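Hydrolase (Thermococcus thioreducens, PDB 6IAH) probably removes phosphate groups from phosphorylated metabolites such as phosphoglycolate, as a magnesium-dependent phosphatase of the haloacid dehalogenase superfamily. Local coordinates at residues K145-E156 and F168-K179; P193-E204 and F217-D225. All coordinates share one frame; numbering follows the deposited sequence.

Contacts 1 and 2 lie on one five-stranded parallel sheet, ordered 171-172, 145-149, 2-5, 194-198, 218-221, the Rossmann-like core of the haloacid dehalogenase fold. Each joins the two strands of a beta-alpha-beta unit, through helix 154-164 in contact 1 and helix 201-213 in contact 2, and contact 1 is complete along the chain before contact 2 begins. Their centres lie about 16 Å apart, on opposite sides of strand 2-5. Yet they touch: Lys179 NZ forms a salt bridge with Asp203 OD1 at 2.7 Å, and Tyr196 OH lies 2.8 Å from Val149 O, a probable hydrogen bond. The loop after strand 171-172 and the start of helix 201-213 meet beside the magnesium site of Asp6, Asp8 and Asp199.

Contact 1: residues K145-E156 and F168-K179; sequences KLGVVTGRSALE and FENAVTREAYLK
At the sheet edge of a beta-alpha-beta unit, strands 145-149 and 171-172 pair in parallel, with Val148 beside Ala171 and Val149 beside Val172. Val172 N donates to Val148 O at 2.8 Å, and Thr150 N to Val172 O. Asn170 extends the pairing with its side chain: ND2 donates to Leu146 O at 3.0 Å, that oxygen lying close to the Asn170 amide plane. Val148 CG1 sits over the centre of one Phe168 ring face, 3.6 Å from the centroid and 11° off the normal, a CH-pi contact.

Beyond the strand ends, where the helix of this haloacid dehalogenase core begins, Ser153 and Glu156 form a capping box. Arg174 runs extended from CG to NE across this turn. Its NH1 donates to Gly151 O at 2.9 Å and forms a salt bridge with Glu156 OE1, whose hydrogen bond is weak, the N-H being poorly aimed; the carboxylate and guanidinium planes stand 90° apart. Ser153 CB lies over one guanidinium face, offset toward the rim. Glu175, bent at chi2 (77°), turns its carboxylate back so that OE2 accepts from Ala154 N at 3.0 Å on the syn side. Lys179 CG packs 3.9 Å from Val149 CG1, while NZ salt-bridges Asp6 besides Asp203.

Contact 2: residues P193-E204 and F217-D225; sequences PGVYIGDTINDE and FDFVMVGRD. With MG (magnesium ion), chain B.
Glu204 and Phe219 meet within a beta-alpha-beta unit of the haloacid dehalogenase core, where helix 201-213 leads from strand 194-198 to the parallel edge strand 218-221. Glu204 CA stands over the centre of one Phe219 ring face, 3.8 Å from the centroid and 12° off the normal, a CH-pi contact. CB approaches Phe219 CE2 at 3.6 Å, and CG, anti to the backbone N (chi1 -168°), stays over the CE2-CD2 side of the ring. Beyond CG the extended chain keeps to the rim, Glu204 CD 3.7 Å from Phe219 CE2 and OE2 beside CD2, and the carboxylate, turned 47° from the ring plane, meets Arg224, with OE1 also near Met221 CE. The grip is end-on: NH2 donates to OE2 at 2.9 Å and NH1 to OE1 at 3.2 Å, both oxygens near the guanidinium plane. Arg224 also holds Asp225 side-on through NE and NH2, fixing the guanidinium between two carboxylates. A glutamine here would probably weaken the grip on Arg224, because losing the charge and one acceptor oxygen would leave part of the arginine's charge without its mate.

Five backbone bonds join the strands, among them Val220 N to Tyr196 O and Gly198 N to Val220 O. Gly194 O lies over the centre of the Phe217 ring, where a CB on Gly194 would clash. Met221 CE reaches Thr200 O at 3.5 Å at the helix start, where Thr200 and Asp203 form a capping box. Asp203 OD2 accepts from Asp199 N and Thr200 N on opposite faces of its carboxylate plane and from a magnesium-bound water, which probably helps position the metal-binding loop, while OD1 pairs with Lys179. Asp199 CB touches Val222 CG2, and its OD1 binds magnesium at 2.0 Å, alongside Asp6 OD2, Asp8 O and three waters.

Contact 1: residues K145-E156 and F168-K179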
loop_
_atom_site.group_PDB
_atom_site.type_symbol
_atom_site.label_atom_id
_atom_site.label_comp_id
_atom_site.label_asym_id
_atom_site.label_seq_id
_atom_site.Cartn_x
_atom_site.Cartn_y
_atom_site.Cartn_z
ATOM N N LYS A 145 16.819 -17.169 3.859
ATOM C CA LYS A 145 15.392 -17.327 3.608
ATOM C C LYS A 145 14.763 -15.964 3.375
ATOM O O LYS A 145 14.965 -15.028 4.160
ATOM C CB LYS A 145 14.695 -17.973 4.791
ATOM C CG LYS A 145 15.124 -19.411 5.041
ATOM C CD LYS A 145 13.954 -20.236 5.536
ATOM C CE LYS A 145 12.874 -20.391 4.473
ATOM N NZ LYS A 145 11.776 -21.272 4.950
ATOM N N LEU A 146 14.021 -15.847 2.289
ATOM C CA LEU A 146 13.427 -14.565 1.901
ATOM C C LEU A 146 11.898 -14.674 2.052
ATOM O O LEU A 146 11.289 -15.724 1.804
ATOM C CB LEU A 146 13.790 -14.185 0.483
ATOM C CG LEU A 146 15.248 -14.114 0.076
ATOM C CD1 LEU A 146 15.269 -13.661 -1.398
ATOM C CD2 LEU A 146 16.007 -13.146 0.963
ATOM N N GLY A 147 11.293 -13.578 2.489
ATOM C CA GLY A 147 9.881 -13.497 2.625
ATOM C C GLY A 147 9.343 -12.130 2.482
ATOM O O GLY A 147 10.128 -11.146 2.439
ATOM N N VAL A 148 8.021 -12.019 2.372
ATOM C CA VAL A 148 7.403 -10.650 2.390
ATOM C C VAL A 148 6.228 -10.614 3.322
ATOM O O VAL A 148 5.529 -11.626 3.507
ATOM C CB VAL A 148 6.971 -10.089 0.988
ATOM C CG1 VAL A 148 8.088 -10.165 -0.039
ATOM C CG2 VAL A 148 5.678 -10.684 0.476
ATOM N N VAL A 149 5.997 -9.460 3.931
ATOM C CA VAL A 149 4.721 -9.226 4.641
ATOM C C VAL A 149 4.212 -7.988 4.013
ATOM O O VAL A 149 4.884 -6.964 4.108
ATOM C CB VAL A 149 4.895 -9.054 6.164
ATOM C CG1 VAL A 149 3.580 -8.699 6.825
ATOM C CG2 VAL A 149 5.519 -10.300 6.810
ATOM N N THR A 150 3.017 -8.037 3.439
ATOM C CA THR A 150 2.536 -6.879 2.661
ATOM C C THR A 150 1.042 -6.681 2.870
ATOM O O THR A 150 0.305 -7.624 3.040
ATOM C CB THR A 150 2.916 -7.038 1.171
ATOM O OG1 THR A 150 2.502 -5.900 0.384
ATOM C CG2 THR A 150 2.359 -8.251 0.576
ATOM N N GLY A 151 0.592 -5.437 2.775
ATOM C CA GLY A 151 -0.833 -5.121 2.731
ATOM C C GLY A 151 -1.488 -5.470 1.396
ATOM O O GLY A 151 -2.722 -5.436 1.295
ATOM N N ARG A 152 -0.679 -5.831 0.397
ATOM C CA ARG A 152 -1.202 -6.280 -0.889
ATOM C C ARG A 152 -2.023 -7.579 -0.710
ATOM O O ARG A 152 -1.711 -8.387 0.132
ATOM C CB ARG A 152 -0.053 -6.491 -1.902
ATOM C CG ARG A 152 0.481 -5.211 -2.577
ATOM C CD ARG A 152 1.727 -5.504 -3.459
ATOM N NE ARG A 152 2.226 -4.248 -4.060
ATOM C CZ ARG A 152 2.085 -3.895 -5.311
ATOM N NH1 ARG A 152 1.502 -4.724 -6.213
ATOM N NH2 ARG A 152 2.546 -2.664 -5.665
ATOM N N SER A 153 -3.055 -7.745 -1.556
ATOM C CA SER A 153 -3.760 -9.017 -1.723
ATOM C C SER A 153 -2.885 -9.947 -2.510
ATOM O O SER A 153 -1.944 -9.486 -3.133
ATOM C CB SER A 153 -5.067 -8.800 -2.524
ATOM O OG SER A 153 -4.780 -8.333 -3.822
ATOM N N ALA A 154 -3.200 -11.249 -2.475
ATOM C CA ALA A 154 -2.595 -12.237 -3.338
ATOM C C ALA A 154 -2.516 -11.815 -4.824
ATOM O O ALA A 154 -1.479 -11.964 -5.450
ATOM C CB ALA A 154 -3.308 -13.560 -3.198
ATOM N N LEU A 155 -3.589 -11.280 -5.372
ATOM C CA LEU A 155 -3.580 -10.849 -6.757
ATOM C C LEU A 155 -2.587 -9.727 -6.934
ATOM O O LEU A 155 -1.835 -9.704 -7.898
ATOM C CB LEU A 155 -4.969 -10.331 -7.150
ATOM C CG LEU A 155 -5.195 -9.925 -8.605
ATOM C CD1 LEU A 155 -6.623 -10.293 -9.025
ATOM C CD2 LEU A 155 -4.960 -8.449 -8.863
ATOM N N GLU A 156 -2.615 -8.763 -6.022
ATOM C CA GLU A 156 -1.696 -7.611 -6.094
ATOM C C GLU A 156 -0.232 -8.035 -5.876
ATOM O O GLU A 156 0.700 -7.364 -6.352
ATOM C CB GLU A 156 -2.089 -6.566 -5.060
ATOM C CG GLU A 156 -3.305 -5.764 -5.479
ATOM C CD GLU A 156 -3.828 -4.942 -4.339
ATOM O OE1 GLU A 156 -3.514 -5.214 -3.138
ATOM O OE2 GLU A 156 -4.475 -3.954 -4.681
ATOM N N PHE A 168 8.053 -14.731 -4.771
ATOM C CA PHE A 168 8.267 -14.983 -3.346
ATOM C C PHE A 168 7.391 -16.143 -2.893
ATOM O O PHE A 168 6.179 -15.987 -2.751
ATOM C CB PHE A 168 7.938 -13.757 -2.506
ATOM C CG PHE A 168 8.924 -12.634 -2.673
ATOM C CD1 PHE A 168 10.063 -12.579 -1.884
ATOM C CD2 PHE A 168 8.745 -11.695 -3.644
ATOM C CE1 PHE A 168 10.975 -11.557 -2.025
ATOM C CE2 PHE A 168 9.647 -10.677 -3.789
ATOM C CZ PHE A 168 10.765 -10.588 -2.967
ATOM N N GLU A 169 8.037 -17.248 -2.549
ATOM C CA GLU A 169 7.313 -18.412 -2.024
ATOM C C GLU A 169 6.790 -18.245 -0.623
ATOM O O GLU A 169 5.786 -18.864 -0.253
ATOM C CB GLU A 169 8.200 -19.646 -2.150
ATOM C CG GLU A 169 8.505 -19.939 -3.640
ATOM C CD GLU A 169 7.256 -19.850 -4.578
ATOM O OE1 GLU A 169 6.195 -20.500 -4.305
ATOM O OE2 GLU A 169 7.314 -19.099 -5.583
ATOM N N ASN A 170 7.422 -17.377 0.159
ATOM C CA ASN A 170 7.018 -17.123 1.540
ATOM C C ASN A 170 6.453 -15.704 1.591
ATOM O O ASN A 170 7.217 -14.744 1.517
ATOM C CB ASN A 170 8.248 -17.237 2.425
ATOM C CG ASN A 170 8.986 -18.554 2.256
ATOM O OD1 ASN A 170 8.378 -19.601 2.230
ATOM N ND2 ASN A 170 10.311 -18.489 2.163
ATOM N N ALA A 171 5.124 -15.553 1.649
ATOM C CA ALA A 171 4.515 -14.253 1.573
ATOM C C ALA A 171 3.308 -14.247 2.508
ATOM O O ALA A 171 2.553 -15.226 2.528
ATOM C CB ALA A 171 4.082 -13.976 0.155
ATOM N N VAL A 172 3.161 -13.179 3.292
ATOM C CA VAL A 172 1.930 -12.912 4.063
ATOM C C VAL A 172 1.277 -11.706 3.433
ATOM O O VAL A 172 1.919 -10.654 3.329
ATOM C CB VAL A 172 2.266 -12.640 5.521
ATOM C CG1 VAL A 172 1.045 -12.291 6.325
ATOM C CG2 VAL A 172 2.893 -13.916 6.120
ATOM N N THR A 173 0.007 -11.859 3.027
ATOM C CA THR A 173 -0.766 -10.809 2.334
ATOM C C THR A 173 -1.974 -10.526 3.205
ATOM O O THR A 173 -2.204 -11.193 4.235
ATOM C CB THR A 173 -1.242 -11.235 0.916
ATOM O OG1 THR A 173 -1.881 -12.514 1.008
ATOM C CG2 THR A 173 -0.074 -11.373 0.008
ATOM N N ARG A 174 -2.726 -9.529 2.811
ATOM C CA ARG A 174 -3.817 -9.035 3.655
ATOM C C ARG A 174 -4.978 -10.005 3.909
ATOM O O ARG A 174 -5.741 -9.775 4.806
ATOM C CB ARG A 174 -4.308 -7.703 3.142
ATOM C CG ARG A 174 -5.115 -7.788 1.862
ATOM C CD ARG A 174 -5.988 -6.561 1.701
ATOM N NE ARG A 174 -6.574 -6.481 0.359
ATOM C CZ ARG A 174 -6.093 -5.755 -0.659
ATOM N NH1 ARG A 174 -4.936 -5.043 -0.584
ATOM N NH2 ARG A 174 -6.755 -5.778 -1.814
ATOM N N GLU A 175 -5.082 -11.082 3.137
ATOM C CA GLU A 175 -6.040 -12.180 3.386
ATOM C C GLU A 175 -5.801 -12.846 4.733
ATOM O O GLU A 175 -6.686 -13.528 5.237
ATOM C CB GLU A 175 -5.910 -13.322 2.342
ATOM C CG GLU A 175 -6.382 -12.994 0.920
ATOM C CD GLU A 175 -5.386 -12.153 0.144
ATOM O OE1 GLU A 175 -4.248 -12.018 0.646
ATOM O OE2 GLU A 175 -5.750 -11.590 -0.917
ATOM N N ALA A 176 -4.587 -12.754 5.254
ATOM C CA ALA A 176 -4.192 -13.539 6.395
ATOM C C ALA A 176 -4.049 -12.655 7.669
ATOM O O ALA A 176 -4.753 -12.913 8.697
ATOM C CB ALA A 176 -2.922 -14.280 6.048
ATOM N N TYR A 177 -3.223 -11.585 7.561
ATOM C CA TYR A 177 -2.808 -10.712 8.678
ATOM C C TYR A 177 -2.518 -9.328 8.140
ATOM O O TYR A 177 -2.354 -9.160 6.945
ATOM C CB TYR A 177 -1.553 -11.222 9.376
ATOM C CG TYR A 177 -1.735 -12.607 9.965
ATOM C CD1 TYR A 177 -2.350 -12.773 11.199
ATOM C CD2 TYR A 177 -1.363 -13.731 9.270
ATOM C CE1 TYR A 177 -2.543 -14.022 11.732
ATOM C CE2 TYR A 177 -1.605 -15.004 9.797
ATOM C CZ TYR A 177 -2.169 -15.118 11.045
ATOM O OH TYR A 177 -2.406 -16.363 11.622
ATOM N N LEU A 178 -2.545 -8.336 9.008
ATOM C CA LEU A 178 -2.238 -6.971 8.600
ATOM C C LEU A 178 -1.262 -6.352 9.594
ATOM O O LEU A 178 -1.489 -6.347 10.817
ATOM C CB LEU A 178 -3.502 -6.098 8.470
ATOM C CG LEU A 178 -3.398 -4.912 7.476
ATOM C CD1 LEU A 178 -3.384 -5.410 6.015
ATOM C CD2 LEU A 178 -4.517 -3.872 7.651
ATOM N N LYS A 179 -0.181 -5.785 9.074
ATOM C CA LYS A 179 0.711 -5.014 9.931
ATOM C C LYS A 179 -0.161 -3.947 10.632
ATOM O O LYS A 179 -1.070 -3.435 10.000
ATOM C CB LYS A 179 1.802 -4.291 9.104
ATOM C CG LYS A 179 2.769 -5.302 8.487
ATOM C CD LYS A 179 3.876 -4.648 7.725
ATOM C CE LYS A 179 3.378 -4.151 6.391
ATOM N NZ LYS A 179 4.406 -3.506 5.548
HETATM O O HOH W 1 10.045 -15.811 -0.577
HETATM O O HOH W 2 -0.042 -8.398 5.592
HETATM O O HOH W 3 -6.433 -11.369 -4.260
#

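Contact 2: residues P193-E204 and F217-D225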
loop_
_atom_site.group_PDB
_atom_site.type_symbol
_atom_site.label_atom_id
_atom_site.label_comp_id
_atom_site.label_asym_id
_atom_site.label_seq_id
_atom_site.Cartn_x
_atom_site.Cartn_y
_atom_site.Cartn_z
ATOM N N PRO A 193 15.567 -16.200 13.581
ATOM C CA PRO A 193 16.061 -14.843 13.542
ATOM C C PRO A 193 16.009 -14.239 12.190
ATOM O O PRO A 193 16.022 -14.927 11.193
ATOM C CB PRO A 193 17.511 -14.979 13.933
ATOM C CG PRO A 193 17.623 -16.354 14.515
ATOM C CD PRO A 193 16.664 -17.161 13.764
ATOM N N GLY A 194 16.085 -12.935 12.171
ATOM C CA GLY A 194 16.046 -12.238 10.902
ATOM C C GLY A 194 15.900 -10.763 11.046
ATOM O O GLY A 194 16.008 -10.189 12.155
ATOM N N VAL A 195 15.628 -10.154 9.890
ATOM C CA VAL A 195 15.412 -8.732 9.785
ATOM C C VAL A 195 14.194 -8.438 8.873
ATOM O O VAL A 195 13.962 -9.173 7.894
ATOM C CB VAL A 195 16.678 -8.029 9.262
ATOM C CG1 VAL A 195 17.139 -8.565 7.912
ATOM C CG2 VAL A 195 16.517 -6.495 9.230
ATOM N N TYR A 196 13.456 -7.360 9.206
ATOM C CA TYR A 196 12.384 -6.846 8.384
ATOM C C TYR A 196 12.854 -5.534 7.820
ATOM O O TYR A 196 13.308 -4.704 8.571
ATOM C CB TYR A 196 11.094 -6.622 9.176
ATOM C CG TYR A 196 9.898 -6.340 8.294
ATOM C CD1 TYR A 196 9.285 -7.355 7.552
ATOM C CD2 TYR A 196 9.384 -5.043 8.150
ATOM C CE1 TYR A 196 8.203 -7.075 6.713
ATOM C CE2 TYR A 196 8.288 -4.761 7.335
ATOM C CZ TYR A 196 7.709 -5.763 6.600
ATOM O OH TYR A 196 6.644 -5.470 5.758
ATOM N N ILE A 197 12.665 -5.351 6.516
ATOM C CA ILE A 197 13.005 -4.075 5.791
ATOM C C ILE A 197 11.723 -3.338 5.439
ATOM O O ILE A 197 10.936 -3.863 4.643
ATOM C CB ILE A 197 13.768 -4.372 4.490
ATOM C CG1 ILE A 197 14.834 -5.467 4.650
ATOM C CG2 ILE A 197 14.318 -3.068 3.886
ATOM C CD1 ILE A 197 15.782 -5.273 5.794
ATOM N N GLY A 198 11.513 -2.140 6.051
ATOM C CA GLY A 198 10.315 -1.331 5.882
ATOM C C GLY A 198 10.735 0.066 5.397
ATOM O O GLY A 198 11.910 0.352 5.338
ATOM N N ASP A 199 9.743 0.835 5.000
ATOM C CA ASP A 199 9.910 2.281 4.650
ATOM C C ASP A 199 9.110 3.219 5.594
ATOM O O ASP A 199 9.276 4.385 5.517
ATOM C CB ASP A 199 9.542 2.490 3.192
ATOM C CG ASP A 199 8.064 2.280 2.899
ATOM O OD1 ASP A 199 7.466 1.200 3.200
ATOM O OD2 ASP A 199 7.462 3.202 2.318
ATOM N N THR A 200 8.242 2.712 6.472
ATOM C CA THR A 200 7.400 3.602 7.271
ATOM C C THR A 200 7.488 3.316 8.741
ATOM O O THR A 200 7.938 2.259 9.134
ATOM C CB THR A 200 5.911 3.543 6.871
ATOM O OG1 THR A 200 5.360 2.249 7.173
ATOM C CG2 THR A 200 5.725 3.938 5.460
ATOM N N ILE A 201 6.954 4.244 9.550
ATOM C CA ILE A 201 6.878 4.050 11.011
ATOM C C ILE A 201 5.991 2.858 11.382
ATOM O O ILE A 201 6.229 2.209 12.376
ATOM C CB ILE A 201 6.334 5.342 11.703
ATOM C CG1 ILE A 201 7.261 6.570 11.449
ATOM C CG2 ILE A 201 6.114 5.157 13.191
ATOM C CD1 ILE A 201 8.678 6.467 11.984
ATOM N N ASN A 202 4.938 2.611 10.618
ATOM C CA ASN A 202 4.072 1.458 10.877
ATOM C C ASN A 202 4.842 0.145 10.773
ATOM O O ASN A 202 4.580 -0.790 11.540
ATOM C CB ASN A 202 2.804 1.446 9.978
ATOM C CG ASN A 202 1.720 0.494 10.527
ATOM O OD1 ASN A 202 1.494 -0.554 9.994
ATOM N ND2 ASN A 202 1.057 0.892 11.604
ATOM N N ASP A 203 5.780 0.077 9.847
ATOM C CA ASP A 203 6.697 -1.062 9.742
ATOM C C ASP A 203 7.575 -1.222 10.983
ATOM O O ASP A 203 7.790 -2.341 11.501
ATOM C CB ASP A 203 7.575 -0.950 8.491
ATOM C CG ASP A 203 6.772 -1.016 7.195
ATOM O OD1 ASP A 203 5.809 -1.839 7.082
ATOM O OD2 ASP A 203 7.089 -0.211 6.285
ATOM N N GLU A 204 8.037 -0.087 11.495
ATOM C CA GLU A 204 8.846 -0.064 12.718
ATOM C C GLU A 204 8.071 -0.561 13.918
ATOM O O GLU A 204 8.532 -1.450 14.670
ATOM C CB GLU A 204 9.378 1.343 12.982
ATOM C CG GLU A 204 10.449 1.351 14.053
ATOM C CD GLU A 204 11.430 2.493 13.891
ATOM O OE1 GLU A 204 10.923 3.560 13.585
ATOM O OE2 GLU A 204 12.686 2.309 14.036
ATOM N N PHE A 217 14.163 -9.446 16.783
ATOM C CA PHE A 217 14.119 -9.397 15.323
ATOM C C PHE A 217 14.566 -7.992 14.986
ATOM O O PHE A 217 14.251 -7.074 15.706
ATOM C CB PHE A 217 12.692 -9.621 14.831
ATOM C CG PHE A 217 12.615 -10.267 13.509
ATOM C CD1 PHE A 217 12.756 -11.637 13.386
ATOM C CD2 PHE A 217 12.433 -9.508 12.366
ATOM C CE1 PHE A 217 12.712 -12.240 12.133
ATOM C CE2 PHE A 217 12.386 -10.098 11.133
ATOM C CZ PHE A 217 12.511 -11.458 11.001
ATOM N N ASP A 218 15.319 -7.849 13.940
ATOM C CA ASP A 218 15.847 -6.551 13.527
ATOM C C ASP A 218 14.926 -5.843 12.583
ATOM O O ASP A 218 14.135 -6.463 11.852
ATOM C CB ASP A 218 17.216 -6.698 12.872
ATOM C CG ASP A 218 18.314 -7.194 13.863
ATOM O OD1 ASP A 218 18.260 -6.961 15.101
ATOM O OD2 ASP A 218 19.264 -7.831 13.362
ATOM N N PHE A 219 15.077 -4.514 12.539
ATOM C CA PHE A 219 14.302 -3.725 11.660
ATOM C C PHE A 219 15.230 -2.738 10.992
ATOM O O PHE A 219 16.080 -2.162 11.669
ATOM C CB PHE A 219 13.199 -2.943 12.416
ATOM C CG PHE A 219 12.526 -1.894 11.558
ATOM C CD1 PHE A 219 11.681 -2.283 10.478
ATOM C CD2 PHE A 219 12.789 -0.514 11.742
ATOM C CE1 PHE A 219 11.093 -1.335 9.667
ATOM C CE2 PHE A 219 12.193 0.427 10.921
ATOM C CZ PHE A 219 11.329 0.025 9.885
ATOM N N VAL A 220 15.078 -2.569 9.673
ATOM C CA VAL A 220 15.826 -1.566 8.897
ATOM C C VAL A 220 14.860 -0.709 8.107
ATOM O O VAL A 220 13.975 -1.231 7.376
ATOM C CB VAL A 220 16.858 -2.294 7.989
ATOM C CG1 VAL A 220 17.489 -1.382 6.946
ATOM C CG2 VAL A 220 17.938 -2.925 8.854
ATOM N N MET A 221 15.055 0.600 8.164
ATOM C CA MET A 221 14.189 1.491 7.477
ATOM C C MET A 221 14.932 2.083 6.327
ATOM O O MET A 221 15.895 2.812 6.538
ATOM C CB MET A 221 13.668 2.591 8.377
ATOM C CG MET A 221 12.727 3.515 7.599
ATOM S SD MET A 221 12.003 4.865 8.506
ATOM C CE MET A 221 10.963 3.948 9.662
ATOM N N VAL A 222 14.465 1.804 5.107
ATOM C CA VAL A 222 15.095 2.356 3.913
ATOM C C VAL A 222 15.008 3.859 3.941
ATOM O O VAL A 222 14.016 4.395 4.423
ATOM C CB VAL A 222 14.579 1.754 2.608
ATOM C CG1 VAL A 222 14.875 0.263 2.603
ATOM C CG2 VAL A 222 13.085 2.043 2.393
ATOM N N GLY A 223 16.065 4.524 3.499
ATOM C CA GLY A 223 16.101 6.005 3.458
ATOM C C GLY A 223 16.445 6.683 4.798
ATOM O O GLY A 223 16.604 7.924 4.863
ATOM N N ARG A 224 16.496 5.904 5.861
ATOM C CA ARG A 224 16.997 6.361 7.155
ATOM C C ARG A 224 18.199 5.553 7.589
ATOM O O ARG A 224 19.235 6.119 7.918
ATOM C CB ARG A 224 15.883 6.252 8.187
ATOM C CG ARG A 224 16.131 6.992 9.490
ATOM C CD ARG A 224 15.050 6.628 10.483
ATOM N NE ARG A 224 15.206 5.236 10.936
ATOM C CZ ARG A 224 14.324 4.575 11.665
ATOM N NH1 ARG A 224 13.195 5.147 12.038
ATOM N NH2 ARG A 224 14.585 3.312 12.039
ATOM N N ASP A 225 18.076 4.233 7.605
ATOM C CA ASP A 225 19.098 3.338 8.136
ATOM C C ASP A 225 20.059 2.845 7.033
ATOM O O ASP A 225 21.163 2.353 7.302
ATOM C CB ASP A 225 18.442 2.140 8.839
ATOM C CG ASP A 225 17.474 2.558 9.892
ATOM O OD1 ASP A 225 17.627 3.686 10.433
ATOM O OD2 ASP A 225 16.552 1.804 10.226
HETATM MG MG MG B . 5.729 0.343 2.573
HETATM O O HOH W 4 18.264 -10.498 13.786
HETATM O O HOH W 5 11.562 5.213 4.589
HETATM O O HOH W 6 5.067 2.153 2.064
HETATM O O HOH W 7 5.301 0.416 4.638
HETATM O O HOH W 8 3.952 -0.474 2.164
#